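PDB 4ZK3: serpin B3, which probably inhibits cysteine proteases as a clade B serpin and, as the Pso p27 form studied in psoriasis, forms large aggregates. Local coordinates for residues A[14-19]-A[25-30]; A[266-269]-A[273-276]. One frame throughout, in Å; residues are numbered along the deposited sequence.

Interaction 1. Residues A[14-19]-A[25-30]; sequences DLFQQF and NNIFYS
Tyr29 reaches from strand 27-29 to helix 4-19 and meets Phe19, Leu15 and Phe16 in turn. Its CG lies between the backbone N and the carbonyl carbon (chi1 62°), and the ring extends from CB toward the helix. The CD2-CE2 edge of Phe19 points at the tyrosine face, with Phe19 CE2 3.5 Å from Tyr29 CD1 and over the ring centre. Centroids 4.8 Å apart and planes at 81° make this a T-shaped stack. Farther out, Tyr29 CE2 packs at 3.9 Å from Leu15 CD1, while CE1 lies 4.2 Å from Phe16 CD1. The tip, OH, sits 3.3 Å from Phe16 CB; its hydrogen bond is with the carbonyl O of Met12, one turn before Phe16 in the same helix, so a polar atom in a buried contact is satisfied. Beside the tyrosine, Ile27 CD1 meets Phe16 CE1 at 3.7 Å, the two side chains crossing at about a right angle. The segments run roughly antiparallel, at 143°. Phe19 also stacks on Tyr293 of strand 276-294. The contact sets the end of helix A of the serpin fold against strand 27-29, which pairs antiparallel with the near-C-terminal strand 380-387, bringing both chain ends together in the core.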
loop_
_atom_site.group_PDB
_atom_site.type_symbol
_atom_site.label_atom_id
_atom_site.label_comp_id
_atom_site.label_asym_id
_atom_site.label_seq_id
_atom_site.Cartn_x
_atom_site.Cartn_y
_atom_site.Cartn_z
ATOM N N ASP A 14 -8.949 4.271 -6.676
ATOM C CA ASP A 14 -8.607 5.099 -7.808
ATOM C C ASP A 14 -7.270 4.594 -8.322
ATOM O O ASP A 14 -7.027 4.569 -9.550
ATOM C CB ASP A 14 -8.500 6.578 -7.499
ATOM C CG ASP A 14 -9.793 7.177 -6.972
ATOM O OD1 ASP A 14 -10.873 6.548 -7.010
ATOM O OD2 ASP A 14 -9.685 8.302 -6.453
ATOM N N LEU A 15 -6.391 4.155 -7.414
ATOM C CA LEU A 15 -5.106 3.612 -7.893
ATOM C C LEU A 15 -5.298 2.337 -8.646
ATOM O O LEU A 15 -4.669 2.134 -9.695
ATOM C CB LEU A 15 -4.090 3.379 -6.775
ATOM C CG LEU A 15 -3.486 4.645 -6.185
ATOM C CD1 LEU A 15 -2.771 4.319 -4.869
ATOM C CD2 LEU A 15 -2.566 5.431 -7.050
ATOM N N PHE A 16 -6.098 1.465 -8.077
ATOM C CA PHE A 16 -6.287 0.131 -8.601
ATOM C C PHE A 16 -6.730 0.145 -10.079
ATOM O O PHE A 16 -6.228 -0.631 -10.877
ATOM C CB PHE A 16 -7.285 -0.637 -7.744
ATOM C CG PHE A 16 -7.424 -2.060 -8.145
ATOM C CD1 PHE A 16 -6.497 -2.992 -7.765
ATOM C CD2 PHE A 16 -8.453 -2.465 -8.975
ATOM C CE1 PHE A 16 -6.608 -4.308 -8.153
ATOM C CE2 PHE A 16 -8.582 -3.779 -9.376
ATOM C CZ PHE A 16 -7.640 -4.698 -8.986
ATOM N N GLN A 17 -7.686 1.017 -10.406
ATOM C CA GLN A 17 -8.209 1.178 -11.801
ATOM C C GLN A 17 -7.105 1.586 -12.778
ATOM O O GLN A 17 -7.034 1.076 -13.862
ATOM C CB GLN A 17 -9.386 2.169 -11.818
ATOM C CG GLN A 17 -10.540 1.871 -10.847
ATOM C CD GLN A 17 -11.418 0.637 -11.149
ATOM O OE1 GLN A 17 -12.633 0.659 -10.900
ATOM N NE2 GLN A 17 -10.833 -0.427 -11.640
ATOM N N GLN A 18 -6.163 2.405 -12.365
ATOM C CA GLN A 18 -5.001 2.688 -13.198
ATOM C C GLN A 18 -4.075 1.497 -13.352
ATOM O O GLN A 18 -3.642 1.174 -14.478
ATOM C CB GLN A 18 -4.227 3.915 -12.679
ATOM C CG GLN A 18 -5.110 5.171 -12.660
ATOM C CD GLN A 18 -5.625 5.495 -14.070
ATOM O OE1 GLN A 18 -4.857 5.502 -15.056
ATOM N NE2 GLN A 18 -6.931 5.651 -14.180
ATOM N N PHE A 19 -3.819 0.809 -12.237
ATOM C CA PHE A 19 -2.915 -0.312 -12.203
ATOM C C PHE A 19 -3.421 -1.463 -13.083
ATOM O O PHE A 19 -2.615 -2.189 -13.666
ATOM C CB PHE A 19 -2.694 -0.833 -10.781
ATOM C CG PHE A 19 -1.962 0.111 -9.891
ATOM C CD1 PHE A 19 -1.186 1.121 -10.389
ATOM C CD2 PHE A 19 -2.040 -0.042 -8.514
ATOM C CE1 PHE A 19 -0.543 1.990 -9.554
ATOM C CE2 PHE A 19 -1.372 0.809 -7.675
ATOM C CZ PHE A 19 -0.622 1.834 -8.196
ATOM N N ASN A 25 0.242 -9.461 -14.355
ATOM C CA ASN A 25 -0.917 -10.199 -13.901
ATOM C C ASN A 25 -1.254 -9.816 -12.441
ATOM O O ASN A 25 -2.375 -9.404 -12.137
ATOM C CB ASN A 25 -0.641 -11.696 -13.996
ATOM C CG ASN A 25 -0.296 -12.159 -15.416
ATOM O OD1 ASN A 25 -0.555 -11.476 -16.422
ATOM N ND2 ASN A 25 0.292 -13.326 -15.490
ATOM N N ASN A 26 -0.271 -9.933 -11.560
ATOM C CA ASN A 26 -0.457 -9.573 -10.134
ATOM C C ASN A 26 -0.293 -8.095 -9.857
ATOM O O ASN A 26 0.528 -7.409 -10.535
ATOM C CB ASN A 26 0.555 -10.338 -9.293
ATOM C CG ASN A 26 0.417 -11.790 -9.505
ATOM O OD1 ASN A 26 -0.628 -12.214 -9.951
ATOM N ND2 ASN A 26 1.413 -12.567 -9.151
ATOM N N ILE A 27 -1.003 -7.621 -8.815
ATOM C CA ILE A 27 -0.994 -6.227 -8.395
ATOM C C ILE A 27 -0.801 -6.276 -6.848
ATOM O O ILE A 27 -1.379 -7.095 -6.173
ATOM C CB ILE A 27 -2.337 -5.551 -8.745
ATOM C CG1 ILE A 27 -2.467 -5.337 -10.281
ATOM C CG2 ILE A 27 -2.550 -4.246 -7.958
ATOM C CD1 ILE A 27 -3.885 -4.947 -10.650
ATOM N N PHE A 28 0.097 -5.469 -6.313
ATOM C CA PHE A 28 0.251 -5.392 -4.865
ATOM C C PHE A 28 0.942 -4.079 -4.505
ATOM O O PHE A 28 1.973 -3.685 -5.105
ATOM C CB PHE A 28 0.942 -6.627 -4.312
ATOM C CG PHE A 28 1.012 -6.633 -2.861
ATOM C CD1 PHE A 28 -0.114 -6.959 -2.105
ATOM C CD2 PHE A 28 2.171 -6.205 -2.216
ATOM C CE1 PHE A 28 -0.072 -6.898 -0.713
ATOM C CE2 PHE A 28 2.205 -6.102 -0.815
ATOM C CZ PHE A 28 1.091 -6.472 -0.064
ATOM N N TYR A 29 0.342 -3.349 -3.538
ATOM C CA TYR A 29 0.784 -1.995 -3.209
ATOM C C TYR A 29 0.211 -1.608 -1.845
ATOM O O TYR A 29 -0.721 -2.275 -1.322
ATOM C CB TYR A 29 0.350 -0.963 -4.243
ATOM C CG TYR A 29 -1.161 -0.785 -4.436
ATOM C CD1 TYR A 29 -1.885 -1.668 -5.271
ATOM C CD2 TYR A 29 -1.823 0.311 -3.916
ATOM C CE1 TYR A 29 -3.270 -1.511 -5.460
ATOM C CE2 TYR A 29 -3.183 0.485 -4.105
ATOM C CZ TYR A 29 -3.910 -0.439 -4.869
ATOM O OH TYR A 29 -5.268 -0.219 -5.112
ATOM N N SER A 30 0.873 -0.632 -1.257
ATOM C CA SER A 30 0.420 -0.020 -0.003
ATOM C C SER A 30 -0.131 1.354 -0.266
ATOM O O SER A 30 0.623 2.334 -0.353
ATOM C CB SER A 30 1.537 0.094 1.025
ATOM O OG SER A 30 1.015 0.830 2.148
#

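Interaction 2. Residues A[266-269]-A[273-276]; sequences LMEW and QNMR
The carbonyl O of Glu268, in the last turn of helix 263-269, is gripped by two side chains from the residues that follow: the amide of Asn274 and the hydroxyl of Ser271. Asn274 ND2 donates to Glu268 O at 2.8 Å, with an N-H...O angle of 150°. The donor stands above the carbonyl plane, 41° out of it, and the oxygen in turn is tilted from the amide plane, so the bond is short but not ideally directed. Asn274 CG lies anti to its own carbonyl carbon (chi1 -58°), which carries the amide across to the helix. There ND2 also comes within 3.9 Å of Glu268 CG, touching the aliphatic part of a side chain whose carboxylate plane is nearly perpendicular to the amide.

A water makes a second connection: it donates to Asn274 O at 2.9 Å and also reaches Trp269 O, at a modelled distance too short to be trusted in detail. Next to this bridge, Met275 CG lies 3.9 Å from Trp269 O, a van der Waals approach. Within 273-276, Arg276 NH1 bends back to Gln273 O at 2.8 Å with a nearly straight bond, and also donates to Met275 O at 2.7 Å; the guanidinium thus bonds to main chain within its own segment.

The chemistry is therefore mainly that of backbone acceptors. Carbonyl groups at the C-terminal end of a helix have fewer amide donors ahead of them. Here Asn274 and Ser271 donate hydrogen bonds to Glu268 O, and Asn274 and the water link the helix end to the chain that enters strand 276-294.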
loop_
_atom_site.group_PDB
_atom_site.type_symbol
_atom_site.label_atom_id
_atom_site.label_comp_id
_atom_site.label_asym_id
_atom_site.label_seq_id
_atom_site.Cartn_x
_atom_site.Cartn_y
_atom_site.Cartn_z
ATOM N N LEU A 266 -17.019 -2.150 -0.715
ATOM C CA LEU A 266 -16.050 -2.845 0.148
ATOM C C LEU A 266 -16.387 -2.711 1.615
ATOM O O LEU A 266 -16.345 -3.679 2.394
ATOM C CB LEU A 266 -14.653 -2.277 -0.060
ATOM C CG LEU A 266 -13.477 -3.072 0.557
ATOM C CD1 LEU A 266 -13.489 -4.489 0.017
ATOM C CD2 LEU A 266 -12.105 -2.492 0.253
ATOM N N MET A 267 -16.715 -1.487 2.004
ATOM C CA MET A 267 -17.001 -1.211 3.399
ATOM C C MET A 267 -18.218 -1.958 3.864
ATOM O O MET A 267 -18.246 -2.458 4.971
ATOM C CB MET A 267 -17.117 0.292 3.655
ATOM C CG MET A 267 -15.768 0.984 3.439
ATOM S SD MET A 267 -15.751 2.753 3.755
ATOM C CE MET A 267 -14.436 3.341 2.668
ATOM N N GLU A 268 -19.191 -2.109 2.988
ATOM C CA GLU A 268 -20.396 -2.825 3.360
ATOM C C GLU A 268 -20.109 -4.318 3.519
ATOM O O GLU A 268 -20.324 -4.912 4.579
ATOM C CB GLU A 268 -21.447 -2.596 2.287
ATOM C CG GLU A 268 -22.866 -2.781 2.778
ATOM C CD GLU A 268 -23.838 -2.949 1.641
ATOM O OE1 GLU A 268 -23.731 -2.166 0.665
ATOM O OE2 GLU A 268 -24.682 -3.880 1.720
ATOM N N TRP A 269 -19.577 -4.899 2.447
ATOM C CA TRP A 269 -19.412 -6.331 2.303
ATOM C C TRP A 269 -18.416 -6.964 3.277
ATOM O O TRP A 269 -18.525 -8.166 3.592
ATOM C CB TRP A 269 -18.947 -6.659 0.878
ATOM C CG TRP A 269 -19.957 -6.285 -0.191
ATOM C CD1 TRP A 269 -21.296 -6.065 -0.007
ATOM C CD2 TRP A 269 -19.720 -6.133 -1.586
ATOM N NE1 TRP A 269 -21.892 -5.760 -1.200
ATOM C CE2 TRP A 269 -20.955 -5.811 -2.191
ATOM C CE3 TRP A 269 -18.587 -6.240 -2.394
ATOM C CZ2 TRP A 269 -21.088 -5.609 -3.564
ATOM C CZ3 TRP A 269 -18.713 -6.012 -3.761
ATOM C CH2 TRP A 269 -19.955 -5.716 -4.333
ATOM N N GLN A 273 -20.029 -6.686 11.044
ATOM C CA GLN A 273 -21.456 -6.490 11.004
ATOM C C GLN A 273 -22.166 -7.360 9.947
ATOM O O GLN A 273 -23.234 -7.894 10.199
ATOM C CB GLN A 273 -21.667 -4.995 10.741
ATOM C CG GLN A 273 -23.070 -4.509 10.456
ATOM C CD GLN A 273 -24.011 -4.829 11.577
ATOM O OE1 GLN A 273 -25.024 -5.484 11.354
ATOM N NE2 GLN A 273 -23.699 -4.359 12.784
ATOM N N ASN A 274 -21.583 -7.518 8.762
ATOM C CA ASN A 274 -22.262 -8.217 7.652
ATOM C C ASN A 274 -21.634 -9.521 7.212
ATOM O O ASN A 274 -21.851 -9.980 6.100
ATOM C CB ASN A 274 -22.315 -7.300 6.440
ATOM C CG ASN A 274 -23.021 -6.016 6.750
ATOM O OD1 ASN A 274 -23.828 -5.976 7.681
ATOM N ND2 ASN A 274 -22.746 -4.960 5.967
ATOM N N MET A 275 -20.879 -10.106 8.096
ATOM C CA MET A 275 -20.371 -11.439 7.923
ATOM C C MET A 275 -20.765 -12.287 9.146
ATOM O O MET A 275 -21.228 -11.769 10.159
ATOM C CB MET A 275 -18.861 -11.351 7.788
ATOM C CG MET A 275 -18.378 -10.328 6.779
ATOM S SD MET A 275 -16.572 -10.302 6.581
ATOM C CE MET A 275 -15.984 -10.207 8.245
ATOM N N ARG A 276 -20.565 -13.599 9.045
ATOM C CA ARG A 276 -21.012 -14.514 10.073
ATOM C C ARG A 276 -19.943 -15.558 10.297
ATOM O O ARG A 276 -19.341 -16.038 9.342
ATOM C CB ARG A 276 -22.322 -15.226 9.620
ATOM C CG ARG A 276 -23.412 -14.298 9.085
ATOM C CD ARG A 276 -23.984 -13.558 10.275
ATOM N NE ARG A 276 -25.005 -12.564 9.986
ATOM C CZ ARG A 276 -24.850 -11.246 10.016
ATOM N NH1 ARG A 276 -23.663 -10.687 10.238
ATOM N NH2 ARG A 276 -25.902 -10.465 9.772
HETATM O O HOH W 1 -20.847 -9.009 3.532
#

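Both contacts are local reversals of the chain, each joining the end of a helix to residues a few positions later, and interaction 1 closes before interaction 2 opens. Their centres lie about 22 Å apart and their nearest atoms about 9 Å, so they do not touch. Helix 4-19 connects them: its last turns form interaction 1, while Met12 and Phe13 touch Leu266, and Glu6 and Thr9 touch Met267. Strand 276-294 is a second shared element, packing against residues 25-30 and beginning at the end of interaction 2. Met12 serves both sites, its carbonyl bonding Tyr29 OH and its side chain touching Leu266, so the N-terminal helix spans a buried site and a more peripheral one.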